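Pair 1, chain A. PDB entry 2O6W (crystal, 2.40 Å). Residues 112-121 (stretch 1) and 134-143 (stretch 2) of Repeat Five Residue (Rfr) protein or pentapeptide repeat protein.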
# COMPACT_ATOMS: atom_id res chain seq x y z
N ASN A 112 9.18 1.42 -1.51
CA ASN A 112 9.71 0.47 -2.47
C ASN A 112 8.53 0.01 -3.36
O ASN A 112 7.57 -0.58 -2.86
CB ASN A 112 10.36 -0.72 -1.74
CG ASN A 112 10.74 -1.86 -2.67
OD1 ASN A 112 10.97 -1.65 -3.87
ND2 ASN A 112 10.82 -3.07 -2.13
N LEU A 113 8.60 0.29 -4.66
CA LEU A 113 7.53 -0.08 -5.59
C LEU A 113 7.99 -1.07 -6.65
O LEU A 113 7.44 -1.11 -7.76
CB LEU A 113 6.97 1.16 -6.29
CG LEU A 113 5.86 1.98 -5.62
CD1 LEU A 113 6.27 2.36 -4.22
CD2 LEU A 113 5.56 3.23 -6.45
N GLN A 114 8.99 -1.87 -6.31
CA GLN A 114 9.52 -2.85 -7.25
C GLN A 114 8.47 -3.87 -7.66
O GLN A 114 7.80 -4.47 -6.82
CB GLN A 114 10.71 -3.58 -6.64
CG GLN A 114 11.48 -4.42 -7.65
CD GLN A 114 12.69 -5.09 -7.03
OE1 GLN A 114 12.56 -5.96 -6.17
NE2 GLN A 114 13.88 -4.69 -7.46
N GLY A 115 8.33 -4.04 -8.97
CA GLY A 115 7.37 -4.98 -9.50
C GLY A 115 5.93 -4.59 -9.24
O GLY A 115 5.03 -5.36 -9.53
N ALA A 116 5.70 -3.40 -8.69
CA ALA A 116 4.33 -2.97 -8.41
C ALA A 116 3.63 -2.53 -9.69
O ALA A 116 4.26 -2.04 -10.63
CB ALA A 116 4.32 -1.83 -7.40
N ASN A 117 2.31 -2.71 -9.71
CA ASN A 117 1.51 -2.34 -10.87
C ASN A 117 0.65 -1.12 -10.56
O ASN A 117 -0.27 -1.19 -9.75
CB ASN A 117 0.60 -3.50 -11.28
CG ASN A 117 -0.04 -3.29 -12.64
OD1 ASN A 117 -0.07 -2.16 -13.15
ND2 ASN A 117 -0.57 -4.36 -13.23
N LEU A 118 0.95 -0.00 -11.21
CA LEU A 118 0.19 1.22 -11.00
C LEU A 118 -0.55 1.70 -12.24
O LEU A 118 -0.77 2.90 -12.40
CB LEU A 118 1.11 2.35 -10.51
CG LEU A 118 1.57 2.29 -9.05
CD1 LEU A 118 2.42 1.05 -8.82
CD2 LEU A 118 2.34 3.55 -8.70
N GLU A 119 -0.95 0.78 -13.12
CA GLU A 119 -1.65 1.16 -14.35
C GLU A 119 -2.86 2.06 -14.11
O GLU A 119 -3.72 1.76 -13.27
CB GLU A 119 -2.08 -0.08 -15.13
CG GLU A 119 -2.52 0.23 -16.57
CD GLU A 119 -2.79 -1.02 -17.39
OE1 GLU A 119 -1.96 -1.96 -17.33
OE2 GLU A 119 -3.81 -1.06 -18.12
N ASN A 120 -2.92 3.17 -14.84
CA ASN A 120 -4.02 4.11 -14.74
C ASN A 120 -4.16 4.76 -13.38
O ASN A 120 -5.18 5.38 -13.08
CB ASN A 120 -5.33 3.41 -15.11
CG ASN A 120 -5.28 2.82 -16.49
OD1 ASN A 120 -4.71 3.41 -17.40
ND2 ASN A 120 -5.89 1.65 -16.67
N ALA A 121 -3.14 4.62 -12.55
CA ALA A 121 -3.20 5.21 -11.23
C ALA A 121 -3.05 6.72 -11.33
O ALA A 121 -2.40 7.24 -12.24
CB ALA A 121 -2.09 4.63 -10.36
N GLU A 134 12.01 -0.01 -9.90
CA GLU A 134 12.57 -1.12 -10.67
C GLU A 134 11.49 -2.10 -11.09
O GLU A 134 10.90 -2.79 -10.26
CB GLU A 134 13.63 -1.86 -9.84
CG GLU A 134 14.45 -2.84 -10.67
CD GLU A 134 15.41 -3.68 -9.84
OE1 GLU A 134 16.14 -3.10 -9.00
OE2 GLU A 134 15.43 -4.91 -10.04
N GLU A 135 11.23 -2.15 -12.39
CA GLU A 135 10.21 -3.04 -12.94
C GLU A 135 8.82 -2.64 -12.48
O GLU A 135 7.94 -3.48 -12.29
CB GLU A 135 10.49 -4.49 -12.54
CG GLU A 135 11.80 -5.04 -13.09
CD GLU A 135 12.16 -6.38 -12.49
OE1 GLU A 135 12.38 -6.43 -11.26
OE2 GLU A 135 12.21 -7.38 -13.24
N THR A 136 8.63 -1.34 -12.29
CA THR A 136 7.35 -0.80 -11.86
C THR A 136 6.54 -0.41 -13.09
O THR A 136 7.02 0.36 -13.93
CB THR A 136 7.54 0.45 -10.98
OG1 THR A 136 8.36 0.12 -9.85
CG2 THR A 136 6.20 0.97 -10.49
N HIS A 137 5.33 -0.94 -13.19
CA HIS A 137 4.46 -0.66 -14.33
C HIS A 137 3.76 0.68 -14.14
O HIS A 137 2.85 0.81 -13.32
CB HIS A 137 3.42 -1.78 -14.46
CG HIS A 137 2.76 -1.84 -15.80
ND1 HIS A 137 1.50 -2.36 -15.99
CD2 HIS A 137 3.20 -1.46 -17.03
CE1 HIS A 137 1.19 -2.29 -17.27
NE2 HIS A 137 2.21 -1.75 -17.92
N LEU A 138 4.18 1.69 -14.91
CA LEU A 138 3.58 3.02 -14.80
C LEU A 138 2.72 3.42 -15.98
O LEU A 138 2.44 4.60 -16.19
CB LEU A 138 4.67 4.07 -14.60
CG LEU A 138 5.49 3.96 -13.30
CD1 LEU A 138 6.56 5.03 -13.33
CD2 LEU A 138 4.58 4.13 -12.08
N LYS A 139 2.29 2.43 -16.75
CA LYS A 139 1.45 2.67 -17.91
C LYS A 139 0.16 3.42 -17.57
O LYS A 139 -0.57 3.02 -16.66
CB LYS A 139 1.12 1.34 -18.59
CG LYS A 139 0.08 1.45 -19.69
CD LYS A 139 -0.43 0.09 -20.13
CE LYS A 139 -1.60 0.25 -21.08
NZ LYS A 139 -2.29 -1.03 -21.37
N GLY A 140 -0.11 4.51 -18.29
CA GLY A 140 -1.33 5.28 -18.08
C GLY A 140 -1.49 6.12 -16.83
O GLY A 140 -2.57 6.66 -16.60
N ILE A 141 -0.44 6.26 -16.03
CA ILE A 141 -0.54 7.07 -14.81
C ILE A 141 -0.81 8.53 -15.16
O ILE A 141 -0.50 8.99 -16.25
CB ILE A 141 0.76 7.01 -13.97
CG1 ILE A 141 1.95 7.49 -14.79
CG2 ILE A 141 0.99 5.61 -13.47
CD1 ILE A 141 3.24 7.56 -14.01
N GLU A 142 -1.41 9.26 -14.23
CA GLU A 142 -1.71 10.67 -14.43
C GLU A 142 -0.84 11.49 -13.48
O GLU A 142 -0.65 11.12 -12.32
CB GLU A 142 -3.19 10.93 -14.13
CG GLU A 142 -4.15 10.02 -14.89
CD GLU A 142 -5.59 10.12 -14.38
OE1 GLU A 142 -6.18 11.22 -14.44
OE2 GLU A 142 -6.14 9.09 -13.92
N THR A 143 -0.29 12.59 -13.98
CA THR A 143 0.56 13.45 -13.16
C THR A 143 0.28 14.92 -13.45
O THR A 143 -0.58 15.25 -14.26
CB THR A 143 2.06 13.17 -13.43
OG1 THR A 143 2.34 13.34 -14.82
CG2 THR A 143 2.42 11.75 -13.01

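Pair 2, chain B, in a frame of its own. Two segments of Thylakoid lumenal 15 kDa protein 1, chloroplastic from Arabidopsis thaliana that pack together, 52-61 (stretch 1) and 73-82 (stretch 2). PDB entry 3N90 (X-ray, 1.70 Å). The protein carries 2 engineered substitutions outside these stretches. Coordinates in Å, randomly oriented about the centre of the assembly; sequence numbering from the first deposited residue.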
# COMPACT_ATOMS: atom_id res chain seq x y z
N SER B 52 8.11 -3.97 3.59
CA SER B 52 7.60 -3.59 4.90
C SER B 52 7.34 -2.08 4.92
O SER B 52 8.27 -1.31 4.67
CB SER B 52 8.56 -3.92 6.03
OG SER B 52 8.06 -3.46 7.29
N PHE B 53 6.11 -1.71 5.19
CA PHE B 53 5.74 -0.28 5.53
C PHE B 53 5.31 -0.21 7.00
O PHE B 53 4.53 0.66 7.39
CB PHE B 53 4.63 0.22 4.61
CG PHE B 53 5.08 0.35 3.16
CD1 PHE B 53 5.86 1.43 2.76
CD2 PHE B 53 4.75 -0.64 2.23
CE1 PHE B 53 6.27 1.54 1.42
CE2 PHE B 53 5.17 -0.54 0.91
CZ PHE B 53 5.92 0.55 0.50
N PHE B 54 5.89 -1.08 7.82
CA PHE B 54 5.53 -1.19 9.22
C PHE B 54 5.72 0.17 9.94
O PHE B 54 6.84 0.67 10.03
CB PHE B 54 6.40 -2.24 9.93
CG PHE B 54 5.99 -2.48 11.35
CD1 PHE B 54 5.12 -3.56 11.65
CD2 PHE B 54 6.43 -1.67 12.39
CE1 PHE B 54 4.71 -3.82 12.96
CE2 PHE B 54 6.02 -1.93 13.73
CZ PHE B 54 5.15 -3.01 13.99
N ASP B 55 4.63 0.76 10.42
CA ASP B 55 4.68 2.08 11.09
C ASP B 55 5.29 3.18 10.22
O ASP B 55 5.81 4.17 10.77
CB ASP B 55 5.46 2.01 12.40
CG ASP B 55 4.75 2.75 13.55
OD1 ASP B 55 3.86 3.58 13.29
OD2 ASP B 55 5.05 2.40 14.71
N ALA B 56 5.25 3.02 8.90
CA ALA B 56 5.60 4.11 7.97
C ALA B 56 4.49 5.15 7.88
O ALA B 56 3.33 4.89 8.19
CB ALA B 56 6.00 3.59 6.55
N ASP B 57 4.86 6.35 7.45
CA ASP B 57 3.86 7.38 7.16
C ASP B 57 3.75 7.56 5.67
O ASP B 57 4.66 8.06 5.01
CB ASP B 57 4.25 8.71 7.84
CG ASP B 57 3.23 9.82 7.60
OD1 ASP B 57 2.19 9.59 6.95
OD2 ASP B 57 3.47 10.95 8.11
N LEU B 58 2.63 7.10 5.13
CA LEU B 58 2.43 7.10 3.68
C LEU B 58 1.51 8.22 3.21
O LEU B 58 1.04 8.21 2.06
CB LEU B 58 1.91 5.71 3.21
CG LEU B 58 3.04 4.67 3.08
CD1 LEU B 58 2.54 3.23 3.25
CD2 LEU B 58 3.78 4.84 1.71
N THR B 59 1.23 9.18 4.09
CA THR B 59 0.19 10.15 3.82
C THR B 59 0.34 10.77 2.42
O THR B 59 1.41 11.28 2.08
CB THR B 59 0.20 11.27 4.88
OG1 THR B 59 -0.12 10.71 6.16
CG2 THR B 59 -0.84 12.34 4.50
N GLY B 60 -0.71 10.67 1.59
CA GLY B 60 -0.66 11.27 0.24
C GLY B 60 0.19 10.59 -0.82
O GLY B 60 0.38 11.14 -1.94
N ALA B 61 0.72 9.41 -0.48
CA ALA B 61 1.58 8.68 -1.41
C ALA B 61 0.74 8.15 -2.58
O ALA B 61 -0.46 7.92 -2.43
CB ALA B 61 2.28 7.54 -0.70
N PHE B 73 1.54 -3.39 6.08
CA PHE B 73 1.16 -2.02 6.36
C PHE B 73 0.75 -1.87 7.84
O PHE B 73 0.11 -0.89 8.20
CB PHE B 73 -0.00 -1.58 5.47
CG PHE B 73 0.36 -1.43 4.04
CD1 PHE B 73 0.87 -0.22 3.55
CD2 PHE B 73 0.18 -2.48 3.16
CE1 PHE B 73 1.21 -0.08 2.20
CE2 PHE B 73 0.52 -2.35 1.83
CZ PHE B 73 1.03 -1.14 1.36
N SER B 74 1.10 -2.83 8.67
CA SER B 74 0.69 -2.75 10.08
C SER B 74 1.17 -1.43 10.67
O SER B 74 2.31 -1.06 10.46
CB SER B 74 1.24 -3.92 10.87
OG SER B 74 0.72 -5.12 10.30
N LEU B 75 0.27 -0.75 11.39
CA LEU B 75 0.57 0.52 12.11
C LEU B 75 0.87 1.70 11.20
O LEU B 75 1.18 2.80 11.69
CB LEU B 75 1.75 0.38 13.10
CG LEU B 75 1.77 -0.81 14.07
CD1 LEU B 75 2.77 -0.62 15.18
CD2 LEU B 75 0.40 -1.00 14.62
N ALA B 76 0.81 1.48 9.88
CA ALA B 76 1.12 2.56 8.94
C ALA B 76 0.00 3.60 8.89
O ALA B 76 -1.20 3.30 9.09
CB ALA B 76 1.38 1.99 7.50
N ASN B 77 0.43 4.82 8.60
CA ASN B 77 -0.48 5.91 8.25
C ASN B 77 -0.67 5.89 6.73
O ASN B 77 0.21 6.30 5.98
CB ASN B 77 0.11 7.24 8.76
CG ASN B 77 -0.80 8.40 8.53
OD1 ASN B 77 -1.80 8.28 7.81
ND2 ASN B 77 -0.48 9.54 9.14
N VAL B 78 -1.80 5.37 6.29
CA VAL B 78 -2.10 5.24 4.88
C VAL B 78 -3.26 6.18 4.53
O VAL B 78 -4.20 5.80 3.83
CB VAL B 78 -2.37 3.74 4.52
CG1 VAL B 78 -2.20 3.52 3.00
CG2 VAL B 78 -1.36 2.86 5.23
N THR B 79 -3.19 7.40 5.04
CA THR B 79 -4.26 8.37 4.81
C THR B 79 -4.06 9.06 3.47
O THR B 79 -2.94 9.42 3.11
CB THR B 79 -4.36 9.44 5.96
OG1 THR B 79 -3.17 10.21 5.98
CG2 THR B 79 -4.52 8.80 7.32
N LYS B 80 -5.15 9.26 2.73
CA LYS B 80 -5.09 10.02 1.46
C LYS B 80 -4.10 9.45 0.42
O LYS B 80 -3.52 10.18 -0.39
CB LYS B 80 -4.82 11.50 1.73
CG LYS B 80 -5.92 12.21 2.50
CD LYS B 80 -5.60 13.72 2.66
CE LYS B 80 -6.50 14.37 3.71
NZ LYS B 80 -7.87 14.64 3.14
N VAL B 81 -3.98 8.13 0.43
CA VAL B 81 -3.07 7.42 -0.44
C VAL B 81 -3.87 6.95 -1.63
O VAL B 81 -5.01 6.52 -1.46
CB VAL B 81 -2.48 6.18 0.29
CG1 VAL B 81 -1.75 5.25 -0.68
CG2 VAL B 81 -1.54 6.61 1.45
N ASN B 82 -3.27 7.00 -2.81
CA ASN B 82 -3.91 6.46 -3.98
C ASN B 82 -3.56 4.98 -4.11
O ASN B 82 -2.39 4.62 -4.29
CB ASN B 82 -3.50 7.25 -5.21
CG ASN B 82 -4.34 6.92 -6.43
OD1 ASN B 82 -5.12 5.96 -6.42
ND2 ASN B 82 -4.20 7.72 -7.48

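What backbone geometry do the two pairs share? Fourteen central residues superpose with an RMSD of 0.4 Å, and in each pair two turn-rich stretches lie side by side in the same register, joined by one beta bridge: Asn117(A) with His137(A) in pair 1, Asp57(B) with Asn77(B) in pair 2. Two backbone bonds flank each bridge. His137(A) N donates to Ala116(A) O at 3.0 Å and Leu118(A) N to His137(A) O at 3.0 Å; the counterparts are Asn77(B) N to Ala56(B) O at 2.9 Å and Leu58(B) N to Asn77(B) O at 2.7 Å. Matched type II turns, Leu113(A) to Ala116(A) with Phe53(B) to Ala56(B) and Leu118(A) to Ala121(A) with Leu58(B) to Ala61(B), give stretch 1 its shape in both proteins.

How do the turns of stretch 1 bond to stretch 2? The third residue of each of these turns has positive phi and turns its amide to a carbonyl of stretch 2. Gly115(A) N reaches Glu134(A) O at 3.1 Å, as Asp55(B) N reaches Ser74(B) O at 2.9 Å; farther along, Asn120(A) N to Lys139(A) O and Gly60(B) N to Thr79(B) O both measure 3.0 Å. Glycine is thus not confined to one of these positions: Gly115(A) matches Asp55(B), while Asn120(A) matches Gly60(B). Across from Asn120(A), Gly140(A) leaves needed room, since an ideal CB there would lie 2.5 Å from Asn120(A) OD1; its match Lys80(B) carries a side chain opposite Gly60(B), which has none.

How is the buried side packed? Leu118(A) and Leu58(B) coincide closely, and their matched neighbours serve alike: Leu118(A) CD2 meets Leu138(A) CD2 at 4.1 Å, and Leu58(B) CD1 lies 4.4 Å from Val78(B) CG2. Leu58(B) CD1 also touches the edge of the Phe73(B) ring, at CE1, 3.7 Å away. In pair 2 the rings of Phe53(B) and Phe73(B) lie with nearly parallel planes, slid apart so that they barely overlap. Where Phe53(B) stands, pair 1 has Leu113(A), whose carbonyl, besides closing its turn as Phe53(B) O does, accepts a second hydrogen bond: Thr136(A) OG1 donates to Leu113(A) O at 2.6 Å. At the matching place Ala76(B) has no hydroxyl, and its CB simply packs 3.4 Å from Phe53(B) O. Ile141(A) and Val81(B) solve their shared position alike, each laying CG2 near the leucine carbonyl: 3.4 Å to Leu118(A) O and 3.1 Å to Leu58(B) O.

What do the more exposed side chains contribute? Pair 1 relies on polarity and charge. Glu119(A) OE2 forms a salt bridge with Lys139(A) NZ at 3.6 Å, and His137(A) ND1 donates to Asn117(A) OD1 at 3.3 Å. At the first of these sites pair 2 sets two threonines together, Thr59(B) OG1 lying 3.1 Å from Thr79(B) OG1. Where Gln114(A) NE2 comes 3.0 Å from Glu134(A) OE2, Phe54(B) instead places a ring face beneath Ser74(B) O and brings CZ within 3.6 Å of Leu75(B) CD1, an apolar contact.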